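Local coordinates for putative thioredoxin reductase (Bacillus anthracis, PDB 4FK1), which binds FAD and, as a putative thioredoxin reductase of the pyridine nucleotide-disulphide oxidoreductase family, probably passes electrons from a nicotinamide nucleotide through the flavin to a partner disulphide, at residues D8-A14 with K30-D36; S22-R27 with Y73-H77; K145-I151 with V166-S170. All coordinates share one frame. Numbering follows the deposited sequence.

How the contacts relate
Contacts 1 and 2 sit side by side, with centres about 9 Å apart. Their segments alternate along the chain. Both belong to the FAD-binding domain, where strands 7-12, 32-35 and 76-79 are neighbours in a parallel sheet and helix 16-27 packs on it. Leu34 N lies 2.7 Å from His77 O, joining the two contacts directly. Contact 3 comes later in the chain, with strand 149-152 of the second sheet and the end of helix 156-166, on the opposite side of the chain's centre. Its centre is about 40 Å from contact 1 and 43 Å from contact 2. The dimer brings these regions together: Trp169 NE1 of one subunit hydrogen-bonds to Arg27 O of the other.

Contact 1: D8-A14 with K30-D36; sequences DCAVIGA and KQIALFD. With FAD (flavin-adenine dinucleotide), chain H.
This is a parallel strand pair, mostly buried, in the sheet of the FAD-binding domain. Strands 9-12 and 32-35 run in the same direction, with axes 4.6 Å apart at an angle of 16°. Both are extended. Cys9 pairs with Ile32, Ala10 with Ala33, Val11 with Leu34 and Ile12 with Phe35, at CA-CA distances of 4.6 to 5.0 Å. The backbone bonds are Cys9 N to Gln31 O (3.2 Å), Ala33 N to Cys9 O (2.9 Å), Val11 N to Ala33 O (2.7 Å), Phe35 N to Val11 O (2.9 Å) and Gly13 N to Phe35 O (2.8 Å). At the start, Asp8 (chi1 m) takes a bond from Gln31 N to its OD2 (2.8 Å), while its OD1 forms a salt bridge with Arg303.

The strands are the first and second of a Rossmann-type beta-alpha-beta unit, joined through helix 16-27. Val11, Ile32 and Leu34 face that helix; Val11 CG1 lies 3.5 Å from Leu34 CD1. On the other face, Ile12 CD1 is 3.8 Å from Phe35 CD2.

Gly13, the first glycine of a likely GxGxxG motif, has phi/psi of 115/119. There a CB would jam against the preceding carbonyl O, which alone calls for glycine, and would run into FAD O4B; its CA is 3.2 Å from that atom. Asp36 (chi1 t) directly follows the second strand, beside the adenosine ribose, the usual place of an acidic residue in FAD-binding Rossmann domains. FAD O2B hydrogen-bonds weakly to its carboxylate. Ala14 N donates to Asp36 OD1 (2.8 Å), though that oxygen's position is less certain; OD2 forms a salt bridge with Lys63.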
loop_
_atom_site.group_PDB
_atom_site.type_symbol
_atom_site.label_atom_id
_atom_site.label_comp_id
_atom_site.label_asym_id
_atom_site.label_seq_id
_atom_site.Cartn_x
_atom_site.Cartn_y
_atom_site.Cartn_z
ATOM N N ASP C 8 -0.655 23.672 -7.246
ATOM C CA ASP C 8 -1.125 23.188 -5.948
ATOM C C ASP C 8 -0.079 22.314 -5.243
ATOM O O ASP C 8 0.109 22.420 -4.033
ATOM C CB ASP C 8 -2.399 22.364 -6.107
ATOM C CG ASP C 8 -3.622 23.213 -6.404
ATOM O OD1 ASP C 8 -3.714 24.332 -5.861
ATOM O OD2 ASP C 8 -4.500 22.744 -7.173
ATOM N N CYS C 9 0.576 21.431 -5.997
ATOM C CA CYS C 9 1.554 20.531 -5.418
ATOM C C CYS C 9 2.574 19.981 -6.423
ATOM O O CYS C 9 2.228 19.386 -7.454
ATOM C CB CYS C 9 0.863 19.381 -4.683
ATOM S SG CYS C 9 1.988 18.348 -3.688
ATOM N N ALA C 10 3.838 20.200 -6.099
ATOM C CA ALA C 10 4.927 19.619 -6.846
ATOM C C ALA C 10 5.193 18.239 -6.261
ATOM O O ALA C 10 5.443 18.095 -5.068
ATOM C CB ALA C 10 6.170 20.493 -6.730
ATOM N N VAL C 11 5.101 17.221 -7.100
ATOM C CA VAL C 11 5.477 15.888 -6.684
ATOM C C VAL C 11 6.834 15.605 -7.292
ATOM O O VAL C 11 6.980 15.592 -8.517
ATOM C CB VAL C 11 4.476 14.837 -7.150
ATOM C CG1 VAL C 11 4.992 13.433 -6.822
ATOM C CG2 VAL C 11 3.132 15.083 -6.498
ATOM N N ILE C 12 7.830 15.436 -6.423
ATOM C CA ILE C 12 9.196 15.177 -6.851
ATOM C C ILE C 12 9.447 13.681 -6.776
ATOM O O ILE C 12 9.558 13.115 -5.682
ATOM C CB ILE C 12 10.212 15.864 -5.949
ATOM C CG1 ILE C 12 9.748 17.277 -5.600
ATOM C CG2 ILE C 12 11.570 15.882 -6.631
ATOM C CD1 ILE C 12 9.650 18.217 -6.791
ATOM N N GLY C 13 9.502 13.046 -7.940
ATOM C CA GLY C 13 9.711 11.619 -8.015
ATOM C C GLY C 13 8.511 10.895 -8.584
ATOM O O GLY C 13 7.422 10.934 -8.014
ATOM N N ALA C 14 8.711 10.212 -9.707
ATOM C CA ALA C 14 7.631 9.428 -10.285
ATOM C C ALA C 14 7.858 7.915 -10.137
ATOM O O ALA C 14 7.712 7.155 -11.096
ATOM C CB ALA C 14 7.393 9.824 -11.747
ATOM N N LYS C 30 -6.635 18.543 -8.520
ATOM C CA LYS C 30 -5.585 19.423 -8.018
ATOM C C LYS C 30 -4.478 19.629 -9.063
ATOM O O LYS C 30 -4.095 18.681 -9.752
ATOM C CB LYS C 30 -5.015 18.853 -6.717
ATOM C CG LYS C 30 -6.012 18.805 -5.576
ATOM C CD LYS C 30 -6.266 20.215 -5.056
ATOM C CE LYS C 30 -7.728 20.593 -5.080
ATOM N NZ LYS C 30 -8.571 19.760 -4.186
ATOM N N GLN C 31 -3.979 20.860 -9.194
ATOM C CA GLN C 31 -2.918 21.160 -10.168
ATOM C C GLN C 31 -1.574 20.642 -9.690
ATOM O O GLN C 31 -0.964 21.210 -8.786
ATOM C CB GLN C 31 -2.804 22.653 -10.445
ATOM C CG GLN C 31 -4.023 23.267 -11.123
ATOM C CD GLN C 31 -4.255 22.732 -12.529
ATOM O OE1 GLN C 31 -3.322 22.612 -13.336
ATOM N NE2 GLN C 31 -5.508 22.399 -12.824
ATOM N N ILE C 32 -1.115 19.578 -10.338
ATOM C CA ILE C 32 0.061 18.841 -9.927
ATOM C C ILE C 32 1.211 19.009 -10.908
ATOM O O ILE C 32 1.031 18.846 -12.114
ATOM C CB ILE C 32 -0.269 17.351 -9.836
ATOM C CG1 ILE C 32 -1.366 17.124 -8.795
ATOM C CG2 ILE C 32 0.981 16.546 -9.527
ATOM C CD1 ILE C 32 -1.056 17.749 -7.443
ATOM N N ALA C 33 2.387 19.342 -10.391
ATOM C CA ALA C 33 3.599 19.278 -11.196
ATOM C C ALA C 33 4.424 18.039 -10.810
ATOM O O ALA C 33 4.940 17.971 -9.703
ATOM C CB ALA C 33 4.410 20.536 -11.023
ATOM N N LEU C 34 4.535 17.071 -11.718
ATOM C CA LEU C 34 5.284 15.830 -11.460
ATOM C C LEU C 34 6.671 15.795 -12.128
ATOM O O LEU C 34 6.800 16.025 -13.333
ATOM C CB LEU C 34 4.467 14.618 -11.894
ATOM C CG LEU C 34 5.115 13.243 -11.708
ATOM C CD1 LEU C 34 5.227 12.865 -10.246
ATOM C CD2 LEU C 34 4.295 12.219 -12.444
ATOM N N PHE C 35 7.702 15.509 -11.333
ATOM C CA PHE C 35 9.098 15.508 -11.802
ATOM C C PHE C 35 9.741 14.125 -11.651
ATOM O O PHE C 35 9.489 13.423 -10.666
ATOM C CB PHE C 35 9.924 16.525 -11.011
ATOM C CG PHE C 35 9.462 17.955 -11.167
ATOM C CD1 PHE C 35 10.083 18.803 -12.076
ATOM C CD2 PHE C 35 8.414 18.452 -10.402
ATOM C CE1 PHE C 35 9.659 20.128 -12.226
ATOM C CE2 PHE C 35 7.983 19.773 -10.547
ATOM C CZ PHE C 35 8.612 20.611 -11.462
ATOM N N ASP C 36 10.572 13.734 -12.617
ATOM C CA ASP C 36 11.351 12.483 -12.529
ATOM C C ASP C 36 12.522 12.538 -13.483
ATOM O O ASP C 36 12.371 12.963 -14.624
ATOM C CB ASP C 36 10.493 11.265 -12.884
ATOM C CG ASP C 36 11.125 9.951 -12.444
ATOM O OD1 ASP C 36 10.835 9.508 -11.310
ATOM O OD2 ASP C 36 11.903 9.356 -13.229
HETATM P PA FAD H . 11.419 5.147 -6.443
HETATM O O1A FAD H . 10.610 4.318 -7.305
HETATM O O2A FAD H . 12.833 4.873 -6.392
HETATM O O5B FAD H . 11.173 6.590 -6.954
HETATM C C5B FAD H . 12.074 7.642 -6.812
HETATM C C4B FAD H . 11.891 8.492 -8.022
HETATM O O4B FAD H . 12.342 9.785 -7.707
HETATM C C3B FAD H . 12.745 7.977 -9.149
HETATM O O3B FAD H . 11.950 7.829 -10.314
HETATM C C2B FAD H . 13.733 9.074 -9.403
HETATM O O2B FAD H . 13.885 9.197 -10.802
HETATM C C1B FAD H . 13.040 10.278 -8.818
HETATM N N9A FAD H . 13.971 11.335 -8.407
HETATM C C8A FAD H . 14.849 11.273 -7.415
HETATM N N7A FAD H . 15.540 12.409 -7.318
HETATM C C5A FAD H . 15.100 13.220 -8.266
HETATM C C6A FAD H . 15.401 14.578 -8.716
HETATM N N6A FAD H . 16.340 15.305 -8.122
HETATM N N1A FAD H . 14.717 15.056 -9.744
HETATM C C2A FAD H . 13.778 14.341 -10.353
HETATM N N3A FAD H . 13.450 13.112 -10.001
HETATM C C4A FAD H . 14.065 12.513 -8.982
HETATM N N1 FAD H . 10.251 -3.910 -5.066
HETATM C C2 FAD H . 9.276 -4.795 -5.284
HETATM O O2 FAD H . 8.174 -4.567 -4.832
HETATM N N3 FAD H . 9.454 -5.908 -5.956
HETATM C C4 FAD H . 10.624 -6.224 -6.465
HETATM O O4 FAD H . 10.766 -7.267 -7.075
HETATM C C4X FAD H . 11.757 -5.309 -6.278
HETATM N N5 FAD H . 12.963 -5.579 -6.765
HETATM C C5X FAD H . 13.958 -4.721 -6.587
HETATM C C6 FAD H . 15.190 -5.025 -7.104
HETATM C C7 FAD H . 16.249 -4.172 -6.943
HETATM C C7M FAD H . 17.588 -4.514 -7.513
HETATM C C8 FAD H . 16.044 -2.925 -6.201
HETATM C C8M FAD H . 17.177 -1.974 -6.013
HETATM C C9 FAD H . 14.811 -2.616 -5.675
HETATM C C9A FAD H . 13.753 -3.470 -5.840
HETATM N N10 FAD H . 12.503 -3.164 -5.318
HETATM C C10 FAD H . 11.489 -4.089 -5.523
HETATM C "C1'" FAD H . 12.283 -1.947 -4.566
HETATM C "C2'" FAD H . 11.394 -0.950 -5.257
HETATM O "O2'" FAD H . 12.107 -0.507 -6.375
HETATM C "C3'" FAD H . 11.178 0.224 -4.335
HETATM O "O3'" FAD H . 10.698 -0.296 -3.125
HETATM C "C4'" FAD H . 10.191 1.249 -4.844
HETATM O "O4'" FAD H . 10.694 1.809 -6.030
HETATM C "C5'" FAD H . 9.989 2.394 -3.885
HETATM O "O5'" FAD H . 9.260 3.381 -4.575
HETATM P P FAD H . 9.444 4.920 -4.397
HETATM O O1P FAD H . 8.458 5.596 -5.205
HETATM O O2P FAD H . 9.463 5.215 -2.989
HETATM O O3P FAD H . 10.871 5.238 -4.965
#

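Contact 2: S22-R27 with Y73-H77; sequences SLVLGR and YPSVH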
loop_
_atom_site.group_PDB
_atom_site.type_symbol
_atom_site.label_atom_id
_atom_site.label_comp_id
_atom_site.label_asym_id
_atom_site.label_seq_id
_atom_site.Cartn_x
_atom_site.Cartn_y
_atom_site.Cartn_z
ATOM N N SER C 22 0.024 11.324 -7.383
ATOM C CA SER C 22 -0.396 12.187 -8.490
ATOM C C SER C 22 -1.719 11.711 -9.077
ATOM O O SER C 22 -2.543 12.509 -9.494
ATOM C CB SER C 22 0.665 12.212 -9.599
ATOM O OG SER C 22 1.924 12.656 -9.110
ATOM N N LEU C 23 -1.904 10.401 -9.107
ATOM C CA LEU C 23 -3.145 9.802 -9.590
ATOM C C LEU C 23 -4.358 10.181 -8.738
ATOM O O LEU C 23 -5.403 10.525 -9.276
ATOM C CB LEU C 23 -3.012 8.279 -9.670
ATOM C CG LEU C 23 -4.263 7.519 -10.101
ATOM C CD1 LEU C 23 -4.747 7.967 -11.472
ATOM C CD2 LEU C 23 -3.976 6.018 -10.065
ATOM N N VAL C 24 -4.213 10.117 -7.417
ATOM C CA VAL C 24 -5.301 10.460 -6.525
ATOM C C VAL C 24 -5.526 11.974 -6.514
ATOM O O VAL C 24 -6.655 12.429 -6.643
ATOM C CB VAL C 24 -5.090 9.887 -5.103
ATOM C CG1 VAL C 24 -6.179 10.412 -4.153
ATOM C CG2 VAL C 24 -5.138 8.371 -5.165
ATOM N N LEU C 25 -4.446 12.748 -6.410
ATOM C CA LEU C 25 -4.543 14.203 -6.513
ATOM C C LEU C 25 -5.140 14.677 -7.839
ATOM O O LEU C 25 -5.985 15.574 -7.853
ATOM C CB LEU C 25 -3.194 14.851 -6.272
ATOM C CG LEU C 25 -2.780 14.728 -4.809
ATOM C CD1 LEU C 25 -1.319 15.083 -4.653
ATOM C CD2 LEU C 25 -3.647 15.665 -3.987
ATOM N N GLY C 26 -4.714 14.079 -8.950
ATOM C CA GLY C 26 -5.268 14.433 -10.252
ATOM C C GLY C 26 -6.760 14.147 -10.335
ATOM O O GLY C 26 -7.525 14.948 -10.847
ATOM N N ARG C 27 -7.177 13.004 -9.801
ATOM C CA ARG C 27 -8.588 12.669 -9.741
ATOM C C ARG C 27 -9.351 13.609 -8.800
ATOM O O ARG C 27 -10.574 13.700 -8.856
ATOM C CB ARG C 27 -8.758 11.220 -9.293
ATOM C CG ARG C 27 -8.382 10.221 -10.370
ATOM C CD ARG C 27 -8.576 8.786 -9.915
ATOM N NE ARG C 27 -9.945 8.526 -9.483
ATOM C CZ ARG C 27 -10.998 8.428 -10.299
ATOM N NH1 ARG C 27 -10.861 8.566 -11.615
ATOM N NH2 ARG C 27 -12.198 8.184 -9.791
ATOM N N TYR C 73 -5.346 12.708 -16.536
ATOM C CA TYR C 73 -5.937 13.797 -15.761
ATOM C C TYR C 73 -5.319 15.133 -16.148
ATOM O O TYR C 73 -4.115 15.330 -16.012
ATOM C CB TYR C 73 -5.853 13.478 -14.254
ATOM C CG TYR C 73 -6.623 12.206 -13.989
ATOM C CD1 TYR C 73 -8.011 12.232 -13.827
ATOM C CD2 TYR C 73 -5.987 10.965 -14.042
ATOM C CE1 TYR C 73 -8.726 11.064 -13.653
ATOM C CE2 TYR C 73 -6.691 9.789 -13.880
ATOM C CZ TYR C 73 -8.055 9.835 -13.683
ATOM O OH TYR C 73 -8.748 8.655 -13.511
ATOM N N PRO C 74 -6.155 16.043 -16.672
ATOM C CA PRO C 74 -5.746 17.317 -17.277
ATOM C C PRO C 74 -4.945 18.193 -16.334
ATOM O O PRO C 74 -4.133 18.976 -16.814
ATOM C CB PRO C 74 -7.087 18.006 -17.596
ATOM C CG PRO C 74 -8.036 16.920 -17.762
ATOM C CD PRO C 74 -7.609 15.840 -16.776
ATOM N N SER C 75 -5.179 18.077 -15.028
ATOM C CA SER C 75 -4.452 18.891 -14.057
ATOM C C SER C 75 -3.049 18.366 -13.682
ATOM O O SER C 75 -2.341 19.010 -12.921
ATOM C CB SER C 75 -5.282 19.116 -12.791
ATOM O OG SER C 75 -5.477 17.912 -12.069
ATOM N N VAL C 76 -2.652 17.214 -14.208
ATOM C CA VAL C 76 -1.327 16.658 -13.890
ATOM C C VAL C 76 -0.349 16.892 -15.034
ATOM O O VAL C 76 -0.621 16.512 -16.173
ATOM C CB VAL C 76 -1.364 15.140 -13.603
ATOM C CG1 VAL C 76 0.019 14.650 -13.186
ATOM C CG2 VAL C 76 -2.386 14.823 -12.527
ATOM N N HIS C 77 0.781 17.526 -14.729
ATOM C CA HIS C 77 1.809 17.775 -15.736
ATOM C C HIS C 77 3.157 17.167 -15.357
ATOM O O HIS C 77 3.631 17.315 -14.226
ATOM C CB HIS C 77 1.939 19.270 -16.018
ATOM C CG HIS C 77 0.704 19.873 -16.613
ATOM N ND1 HIS C 77 -0.160 20.670 -15.892
ATOM C CD2 HIS C 77 0.176 19.773 -17.859
ATOM C CE1 HIS C 77 -1.158 21.050 -16.671
ATOM N NE2 HIS C 77 -0.979 20.518 -17.868
HETATM O O HOH W 1 -7.376 16.464 -13.001
#
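Tyr73 has the most surface covered here. Its ring lies beside the last turn of helix 16-27. Arg27 CG sits over one face, 3.7 Å from the ring centroid, in a CH-pi contact. Leu23 CD1 approaches CE2 of Tyr73 at 3.6 Å. Arg27 NH1 donates to Tyr73 OH at 2.8 Å. Tyr73 OH also hydrogen-bonds to Asp55 of the neighbouring subunit, and Arg27 NH1 forms a salt bridge with Glu143 of that subunit.

Gly26 comes next. A CB there would point into the other segment and clash with Val76 CG2, so glycine permits this close approach. Its CA is 3.7 Å from that methyl. Water 1 donates to Gly26 O and to Ser75 OG, both at 2.6 Å, and bridges the helix and the turn. Ser75 OG also hydrogen-bonds to Lys30 O.

Val76 fills the gap beside Gly26. Its N bonds to Tyr73 O (3.0 Å) and closes a type I turn. The turn leads into strand 76-79, outermost within this chain in the parallel sheet that helix 16-27 covers in this Rossmann-type FAD domain.

Contact 3: K145-I151 with V166-S170; sequences KDQPLII and VYNWS
This contact joins the approach to strand 149-152 with the turn that follows helix 156-166. Segment 145-151 starts as a loop. Asp146 has a positive phi (phi/psi 70/-1), and the chain becomes extended by Leu149. In segment 166-170, Tyr167 to Trp169 keep helical angles without the regular bonds, and Ser170 is extended (-155/135). Lys145 lies next to Trp169 (CA-CA 4.6 Å) and Asp146 next to Ser170 (4.3 Å).

Two hydrogen bonds cross. Asp146 N donates to Trp169 O at 2.8 Å; Lys145 CA also approaches that oxygen, at 3.2 Å. Ser170 OG (chi1 t) donates to Gln147 O at 2.6 Å and bonds to Asp172 N as well. Val166 O closes the turn by accepting bonds from Trp169 N (2.8 Å) and Ser170 N (3.2 Å).

Two polar groups meet the neighbouring subunit: Asp146 OD2 forms a salt bridge with Arg29 of that subunit, and Trp169 NE1 hydrogen-bonds to O of its Arg27.

Further along, towards and into strand 149-152, the contact is apolar. Leu149 (chi1 m, chi2 t) puts CD1 4.2 Å from Val166 CG1 and 3.8 Å from Ser170 CB. Ile151 (also m, t) puts CD1 3.8 Å from Val166 CB. Leu149, Ile151 and Val166 all touch Leu173.

Strand 149-152, helix 156-166 and strand 173-176 form a beta-alpha-beta unit with parallel strands, consistent with the Rossmann-type second domain that binds the nicotinamide nucleotide in thioredoxin reductases.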
loop_
_atom_site.group_PDB
_atom_site.type_symbol
_atom_site.label_atom_id
_atom_site.label_comp_id
_atom_site.label_asym_id
_atom_site.label_seq_id
_atom_site.Cartn_x
_atom_site.Cartn_y
_atom_site.Cartn_z
ATOM N N LYS C 145 15.738 -19.627 -5.602
ATOM C CA LYS C 145 15.498 -20.734 -4.678
ATOM C C LYS C 145 16.333 -21.983 -5.000
ATOM O O LYS C 145 16.472 -22.382 -6.164
ATOM C CB LYS C 145 14.010 -21.104 -4.633
ATOM C CG LYS C 145 13.492 -21.722 -5.905
ATOM C CD LYS C 145 12.008 -21.824 -5.885
ATOM C CE LYS C 145 11.476 -22.325 -7.206
ATOM N NZ LYS C 145 10.648 -23.518 -6.919
ATOM N N ASP C 146 16.887 -22.566 -3.942
ATOM C CA ASP C 146 17.655 -23.810 -4.003
ATOM C C ASP C 146 19.019 -23.699 -4.701
ATOM O O ASP C 146 19.754 -24.664 -4.763
ATOM C CB ASP C 146 16.800 -24.959 -4.562
ATOM C CG ASP C 146 15.602 -25.288 -3.664
ATOM O OD1 ASP C 146 15.714 -25.106 -2.433
ATOM O OD2 ASP C 146 14.544 -25.719 -4.177
ATOM N N GLN C 147 19.346 -22.511 -5.198
ATOM C CA GLN C 147 20.636 -22.264 -5.834
ATOM C C GLN C 147 21.789 -22.144 -4.819
ATOM O O GLN C 147 21.559 -22.039 -3.618
ATOM C CB GLN C 147 20.553 -21.001 -6.699
ATOM C CG GLN C 147 19.642 -21.152 -7.902
ATOM C CD GLN C 147 19.963 -22.384 -8.711
ATOM O OE1 GLN C 147 21.042 -22.494 -9.297
ATOM N NE2 GLN C 147 19.034 -23.331 -8.741
ATOM N N PRO C 148 23.041 -22.205 -5.302
ATOM C CA PRO C 148 24.206 -21.867 -4.460
ATOM C C PRO C 148 24.453 -20.359 -4.294
ATOM O O PRO C 148 24.928 -19.669 -5.202
ATOM C CB PRO C 148 25.379 -22.544 -5.186
ATOM C CG PRO C 148 24.887 -22.797 -6.571
ATOM C CD PRO C 148 23.424 -23.002 -6.484
ATOM N N LEU C 149 24.152 -19.856 -3.102
ATOM C CA LEU C 149 24.062 -18.422 -2.878
ATOM C C LEU C 149 25.053 -17.949 -1.849
ATOM O O LEU C 149 25.368 -18.662 -0.899
ATOM C CB LEU C 149 22.656 -18.032 -2.385
ATOM C CG LEU C 149 21.411 -18.465 -3.157
ATOM C CD1 LEU C 149 20.150 -17.940 -2.468
ATOM C CD2 LEU C 149 21.485 -17.988 -4.598
ATOM N N ILE C 150 25.504 -16.715 -2.017
ATOM C CA ILE C 150 26.391 -16.095 -1.053
ATOM C C ILE C 150 25.633 -14.927 -0.401
ATOM O O ILE C 150 24.812 -14.245 -1.040
ATOM C CB ILE C 150 27.658 -15.585 -1.755
ATOM C CG1 ILE C 150 28.655 -14.997 -0.749
ATOM C CG2 ILE C 150 27.287 -14.578 -2.837
ATOM C CD1 ILE C 150 29.938 -14.555 -1.361
ATOM N N ILE C 151 25.872 -14.719 0.885
ATOM C CA ILE C 151 25.358 -13.527 1.535
ATOM C C ILE C 151 26.541 -12.696 1.956
ATOM O O ILE C 151 27.362 -13.140 2.761
ATOM C CB ILE C 151 24.557 -13.887 2.767
ATOM C CG1 ILE C 151 23.302 -14.644 2.357
ATOM C CG2 ILE C 151 24.193 -12.620 3.543
ATOM C CD1 ILE C 151 22.525 -15.147 3.518
ATOM N N VAL C 166 17.037 -15.599 4.226
ATOM C CA VAL C 166 17.459 -16.216 2.961
ATOM C C VAL C 166 17.369 -17.746 2.980
ATOM O O VAL C 166 17.075 -18.387 1.969
ATOM C CB VAL C 166 18.903 -15.777 2.597
ATOM C CG1 VAL C 166 19.485 -16.628 1.486
ATOM C CG2 VAL C 166 18.912 -14.310 2.181
ATOM N N TYR C 167 17.595 -18.324 4.144
ATOM C CA TYR C 167 17.511 -19.769 4.317
ATOM C C TYR C 167 16.159 -20.366 3.879
ATOM O O TYR C 167 16.135 -21.540 3.498
ATOM C CB TYR C 167 17.840 -20.130 5.774
ATOM C CG TYR C 167 18.243 -21.577 6.063
ATOM C CD1 TYR C 167 17.353 -22.453 6.666
ATOM C CD2 TYR C 167 19.531 -22.043 5.792
ATOM C CE1 TYR C 167 17.708 -23.752 6.965
ATOM C CE2 TYR C 167 19.903 -23.365 6.093
ATOM C CZ TYR C 167 18.983 -24.210 6.678
ATOM O OH TYR C 167 19.319 -25.517 6.989
ATOM N N ASN C 168 15.058 -19.582 3.933
ATOM C CA ASN C 168 13.748 -20.023 3.421
ATOM C C ASN C 168 13.854 -20.423 1.951
ATOM O O ASN C 168 13.173 -21.325 1.484
ATOM C CB ASN C 168 12.682 -18.912 3.480
ATOM C CG ASN C 168 12.145 -18.648 4.880
ATOM O OD1 ASN C 168 11.284 -19.380 5.378
ATOM N ND2 ASN C 168 12.612 -17.559 5.500
ATOM N N TRP C 169 14.676 -19.699 1.209
ATOM C CA TRP C 169 14.761 -19.892 -0.226
ATOM C C TRP C 169 15.848 -20.901 -0.663
ATOM O O TRP C 169 15.660 -21.630 -1.647
ATOM C CB TRP C 169 14.944 -18.537 -0.894
ATOM C CG TRP C 169 13.655 -17.745 -0.866
ATOM C CD1 TRP C 169 12.636 -17.846 -1.750
ATOM C CD2 TRP C 169 13.247 -16.776 0.104
ATOM N NE1 TRP C 169 11.631 -16.998 -1.418
ATOM C CE2 TRP C 169 11.976 -16.322 -0.282
ATOM C CE3 TRP C 169 13.832 -16.244 1.254
ATOM C CZ2 TRP C 169 11.265 -15.347 0.444
ATOM C CZ3 TRP C 169 13.132 -15.290 1.978
ATOM C CH2 TRP C 169 11.860 -14.847 1.564
ATOM N N SER C 170 16.956 -20.958 0.077
ATOM C CA SER C 170 18.027 -21.914 -0.201
ATOM C C SER C 170 18.874 -22.242 1.031
ATOM O O SER C 170 19.289 -21.362 1.775
ATOM C CB SER C 170 18.952 -21.399 -1.303
ATOM O OG SER C 170 19.923 -22.389 -1.606
#